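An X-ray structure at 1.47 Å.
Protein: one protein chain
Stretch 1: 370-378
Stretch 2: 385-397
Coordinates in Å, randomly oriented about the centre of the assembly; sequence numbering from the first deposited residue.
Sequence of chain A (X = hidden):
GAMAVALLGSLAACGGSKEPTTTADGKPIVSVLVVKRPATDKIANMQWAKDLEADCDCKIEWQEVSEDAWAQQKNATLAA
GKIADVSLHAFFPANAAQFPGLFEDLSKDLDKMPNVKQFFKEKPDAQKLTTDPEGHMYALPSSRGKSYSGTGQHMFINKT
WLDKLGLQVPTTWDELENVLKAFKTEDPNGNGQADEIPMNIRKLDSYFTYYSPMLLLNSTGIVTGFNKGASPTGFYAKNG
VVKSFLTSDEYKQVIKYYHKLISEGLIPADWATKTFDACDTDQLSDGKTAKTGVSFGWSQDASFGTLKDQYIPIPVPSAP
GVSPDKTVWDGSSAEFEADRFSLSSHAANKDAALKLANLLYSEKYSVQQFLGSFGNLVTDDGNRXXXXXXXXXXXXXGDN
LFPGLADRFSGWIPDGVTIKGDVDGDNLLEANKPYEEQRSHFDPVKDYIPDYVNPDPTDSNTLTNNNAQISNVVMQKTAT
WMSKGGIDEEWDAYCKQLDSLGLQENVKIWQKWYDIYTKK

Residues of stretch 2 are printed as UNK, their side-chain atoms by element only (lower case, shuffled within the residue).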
# COMPACT_ATOMS: atom_id res chain seq x y z
N PHE A 370 -7.94 -15.50 5.66
CA PHE A 370 -8.24 -14.35 4.82
C PHE A 370 -9.74 -14.07 4.78
O PHE A 370 -10.16 -12.92 4.82
CB PHE A 370 -7.64 -14.60 3.42
CG PHE A 370 -7.78 -13.45 2.46
CD1 PHE A 370 -7.25 -12.20 2.73
CD2 PHE A 370 -8.42 -13.63 1.24
CE1 PHE A 370 -7.40 -11.14 1.84
CE2 PHE A 370 -8.56 -12.59 0.33
CZ PHE A 370 -8.05 -11.35 0.64
N LEU A 371 -10.55 -15.14 4.71
CA LEU A 371 -12.00 -15.04 4.51
C LEU A 371 -12.82 -15.55 5.69
O LEU A 371 -14.06 -15.51 5.62
CB LEU A 371 -12.40 -15.85 3.26
CG LEU A 371 -11.69 -15.41 1.97
CD1 LEU A 371 -12.04 -16.34 0.80
CD2 LEU A 371 -12.02 -13.98 1.63
N GLY A 372 -12.19 -16.04 6.74
CA GLY A 372 -12.88 -16.61 7.88
C GLY A 372 -13.09 -18.11 7.74
O GLY A 372 -12.84 -18.72 6.70
N SER A 373 -13.57 -18.71 8.83
CA SER A 373 -13.70 -20.16 8.90
C SER A 373 -14.67 -20.69 7.84
O SER A 373 -15.68 -20.06 7.52
CB SER A 373 -14.24 -20.54 10.28
OG SER A 373 -13.40 -20.04 11.32
N PHE A 374 -14.34 -21.87 7.30
CA PHE A 374 -15.26 -22.57 6.41
C PHE A 374 -16.60 -22.78 7.10
O PHE A 374 -16.67 -23.14 8.28
CB PHE A 374 -14.66 -23.92 6.02
CG PHE A 374 -13.43 -23.83 5.15
CD1 PHE A 374 -13.36 -22.93 4.10
CD2 PHE A 374 -12.34 -24.65 5.39
CE1 PHE A 374 -12.23 -22.86 3.31
CE2 PHE A 374 -11.22 -24.59 4.61
CZ PHE A 374 -11.15 -23.70 3.57
N GLY A 375 -17.68 -22.54 6.36
CA GLY A 375 -19.02 -22.66 6.89
C GLY A 375 -19.54 -21.45 7.61
O GLY A 375 -20.73 -21.40 7.95
N ASN A 376 -18.69 -20.46 7.88
CA ASN A 376 -19.15 -19.22 8.48
C ASN A 376 -19.44 -18.24 7.35
O ASN A 376 -20.60 -18.09 6.94
CB ASN A 376 -18.12 -18.71 9.49
CG ASN A 376 -18.56 -17.48 10.24
OD1 ASN A 376 -19.40 -16.71 9.75
ND2 ASN A 376 -17.98 -17.26 11.41
N LEU A 377 -18.40 -17.62 6.78
CA LEU A 377 -18.56 -16.71 5.65
C LEU A 377 -18.19 -17.33 4.32
O LEU A 377 -18.52 -16.75 3.28
CB LEU A 377 -17.65 -15.48 5.80
CG LEU A 377 -17.76 -14.68 7.09
CD1 LEU A 377 -16.83 -13.47 7.00
CD2 LEU A 377 -19.20 -14.25 7.30
N VAL A 378 -17.48 -18.45 4.31
CA VAL A 378 -16.91 -18.96 3.07
C VAL A 378 -17.21 -20.45 2.96
O VAL A 378 -17.14 -21.19 3.94
CB VAL A 378 -15.39 -18.67 2.98
CG1 VAL A 378 -14.67 -19.30 4.13
CG2 VAL A 378 -14.81 -19.16 1.64
N UNK A 385 -11.94 -23.83 -5.41
CA UNK A 385 -12.90 -22.74 -5.56
C UNK A 385 -13.60 -22.50 -4.22
O UNK A 385 -13.96 -23.46 -3.51
c UNK A 385 -14.79 -21.01 -8.00
c UNK A 385 -16.45 -20.44 -6.69
n UNK A 385 -15.87 -21.51 -6.17
c UNK A 385 -14.82 -21.90 -6.97
c UNK A 385 -13.94 -23.06 -6.64
n UNK A 385 -15.81 -20.12 -7.80
N UNK A 386 -13.76 -21.23 -3.88
CA UNK A 386 -14.37 -20.82 -2.62
C UNK A 386 -15.38 -19.73 -2.91
O UNK A 386 -15.16 -18.90 -3.78
c UNK A 386 -11.56 -23.28 -0.10
c UNK A 386 -10.43 -23.38 -0.88
c UNK A 386 -12.47 -22.29 -0.34
c UNK A 386 -11.15 -21.48 -2.15
c UNK A 386 -10.21 -22.47 -1.91
c UNK A 386 -13.30 -20.31 -1.64
c UNK A 386 -12.28 -21.36 -1.35
o UNK A 386 -9.53 -24.39 -0.61
N UNK A 387 -16.49 -19.73 -2.16
CA UNK A 387 -17.54 -18.73 -2.31
C UNK A 387 -17.80 -18.03 -0.99
O UNK A 387 -18.05 -18.68 0.03
c UNK A 387 -18.83 -19.35 -2.83
o UNK A 387 -18.58 -19.99 -4.09
c UNK A 387 -19.91 -18.29 -2.98
N UNK A 388 -17.74 -16.71 -1.03
CA UNK A 388 -18.01 -15.87 0.13
C UNK A 388 -19.48 -15.45 0.13
O UNK A 388 -20.04 -15.05 -0.91
c UNK A 388 -17.11 -14.62 0.10
c UNK A 388 -17.42 -13.69 1.30
c UNK A 388 -15.65 -15.02 0.11
N UNK A 389 -20.11 -15.53 1.30
CA UNK A 389 -21.43 -14.94 1.50
C UNK A 389 -21.19 -13.45 1.71
O UNK A 389 -20.79 -13.01 2.79
o UNK A 389 -24.30 -15.92 3.50
c UNK A 389 -22.08 -15.58 2.73
c UNK A 389 -23.50 -15.12 2.95
o UNK A 389 -23.83 -13.97 2.60
N UNK A 390 -21.40 -12.67 0.65
CA UNK A 390 -20.98 -11.27 0.64
C UNK A 390 -21.70 -10.44 1.69
O UNK A 390 -21.07 -9.63 2.39
c UNK A 390 -20.33 -11.33 -1.82
o UNK A 390 -21.26 -9.84 -3.41
c UNK A 390 -21.20 -10.68 -0.75
o UNK A 390 -20.49 -11.79 -4.11
c UNK A 390 -20.73 -10.95 -3.21
N UNK A 391 -23.02 -10.62 1.83
CA UNK A 391 -23.75 -9.82 2.80
C UNK A 391 -23.36 -10.19 4.22
O UNK A 391 -23.29 -9.32 5.10
c UNK A 391 -25.25 -10.01 2.61
c UNK A 391 -25.75 -9.39 1.33
o UNK A 391 -26.87 -9.76 0.90
o UNK A 391 -25.03 -8.54 0.75
N UNK A 392 -23.11 -11.47 4.47
CA UNK A 392 -22.71 -11.91 5.80
C UNK A 392 -21.32 -11.39 6.15
O UNK A 392 -21.05 -11.01 7.30
n UNK A 392 -22.80 -17.61 8.64
c UNK A 392 -22.70 -16.10 8.68
c UNK A 392 -22.74 -13.43 5.86
c UNK A 392 -22.65 -13.99 7.27
c UNK A 392 -22.90 -15.49 7.29
N UNK A 393 -20.42 -11.37 5.16
CA UNK A 393 -19.08 -10.82 5.35
C UNK A 393 -19.15 -9.36 5.77
O UNK A 393 -18.51 -8.95 6.75
c UNK A 393 -16.60 -9.16 4.03
c UNK A 393 -14.28 -9.65 3.81
c UNK A 393 -15.30 -8.73 3.96
o UNK A 393 -12.98 -9.18 3.75
c UNK A 393 -16.90 -10.52 3.98
c UNK A 393 -18.32 -11.00 4.03
c UNK A 393 -15.85 -11.42 3.82
c UNK A 393 -14.54 -11.00 3.74
N UNK A 394 -19.90 -8.54 5.03
CA UNK A 394 -19.98 -7.12 5.38
C UNK A 394 -20.60 -6.91 6.75
O UNK A 394 -20.17 -6.04 7.51
c UNK A 394 -20.73 -6.35 4.31
o UNK A 394 -22.02 -6.91 4.13
c UNK A 394 -20.01 -6.44 2.99
N UNK A 395 -21.60 -7.72 7.09
CA UNK A 395 -22.18 -7.60 8.43
C UNK A 395 -21.16 -7.95 9.50
O UNK A 395 -21.08 -7.27 10.53
c UNK A 395 -26.14 -8.60 11.29
n UNK A 395 -25.40 -9.10 12.47
c UNK A 395 -25.45 -8.97 9.97
c UNK A 395 -24.10 -8.33 9.91
c UNK A 395 -23.43 -8.46 8.55
N UNK A 396 -20.35 -9.00 9.29
CA UNK A 396 -19.35 -9.35 10.29
C UNK A 396 -18.35 -8.21 10.49
O UNK A 396 -17.96 -7.90 11.63
c UNK A 396 -18.62 -10.63 9.86
N UNK A 397 -17.93 -7.58 9.40
CA UNK A 397 -17.06 -6.42 9.49
C UNK A 397 -17.75 -5.28 10.24
O UNK A 397 -17.15 -4.64 11.12
c UNK A 397 -16.69 -5.95 8.08
c UNK A 397 -15.65 -6.81 7.36
s UNK A 397 -14.04 -6.71 8.17
c UNK A 397 -13.01 -7.48 6.95
O HOH W 1 -10.76 -10.49 3.40

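Position 385 carries one carbon and then a five-membered ring of three carbons and two nitrogens, which defines an imidazole; it lies out of reach of stretch 1. It is His385. Position 386 has one carbon leading to a six-carbon ring that bears an oxygen, a phenol, so it is Tyr386. Its CE1 lies 3.5 Å from Phe374 CE1; with centroids 5.7 Å apart and planes at 8°, the rings meet rim to rim. Its CB packs 3.8 Å from Val378 CG2.

At 387 a single carbon carries one oxygen and one carbon, and the side chain points away from stretch 1: Thr387. Its contact is made by backbone, a CA-H...O approach of 3.3 Å from Val378 CA to Thr387 O. Position 388 shows three carbons, branched at the first, one methyl 3.9 Å from Leu371 CD1. This is Val388, and that methyl is CG2.

Position 389 has two carbons, the second holding two oxygens, a short carboxylate: Asp389. It occupies the N-cap, its OD1 accepting from the backbone N of position 392 at 3.2 Å. At 390, three carbons end in two oxygens, giving Glu390, directed away. Position 391 repeats the two-carbon carboxylate, Asp391, out of reach.

Position 392 is four carbons in a row ending in nitrogen: Lys392. All four chi angles are t, and the extended chain brings NZ to 2.8 Å from Asn376 O, a hydrogen bond, while CG lies 3.5 Å from Leu377 CD2. Position 393 is another oxygen-bearing six-carbon ring, Tyr393, whose CD2 is 3.9 Å from Leu377 CD1. A water bridges the stretches, 2.6 Å from Tyr393 OH and donating to Phe370 O at 2.9 Å.

One carbon with an oxygen and a carbon at 394 gives Thr394, pointing away. Four carbons and a terminal nitrogen at 395 give Lys395, whose end leads away. The lone carbon at 396 is Ala396, its CB 4.4 Å from Leu377 CD1. The unbranched two carbons, sulfur and carbon at 397 identify Met397, which makes no contact.

The contact joins a short antiparallel pairing to a helix start. Val378 and Val388 form a non-hydrogen-bonded pair, CA to CA 4.4 Å, with both side chains on the same face. Next to it, Asp389 N donates to Leu377 O at 2.8 Å and 168°, a nearly linear bond. Leu377 has the largest covered area, 121 Å²: its side chain packs against Lys392, Tyr393 and Ala396 of the helix, and its O meets residues 387 to 389.

Stretch 2, residues 385-397: HYTVDEDKYTKAM
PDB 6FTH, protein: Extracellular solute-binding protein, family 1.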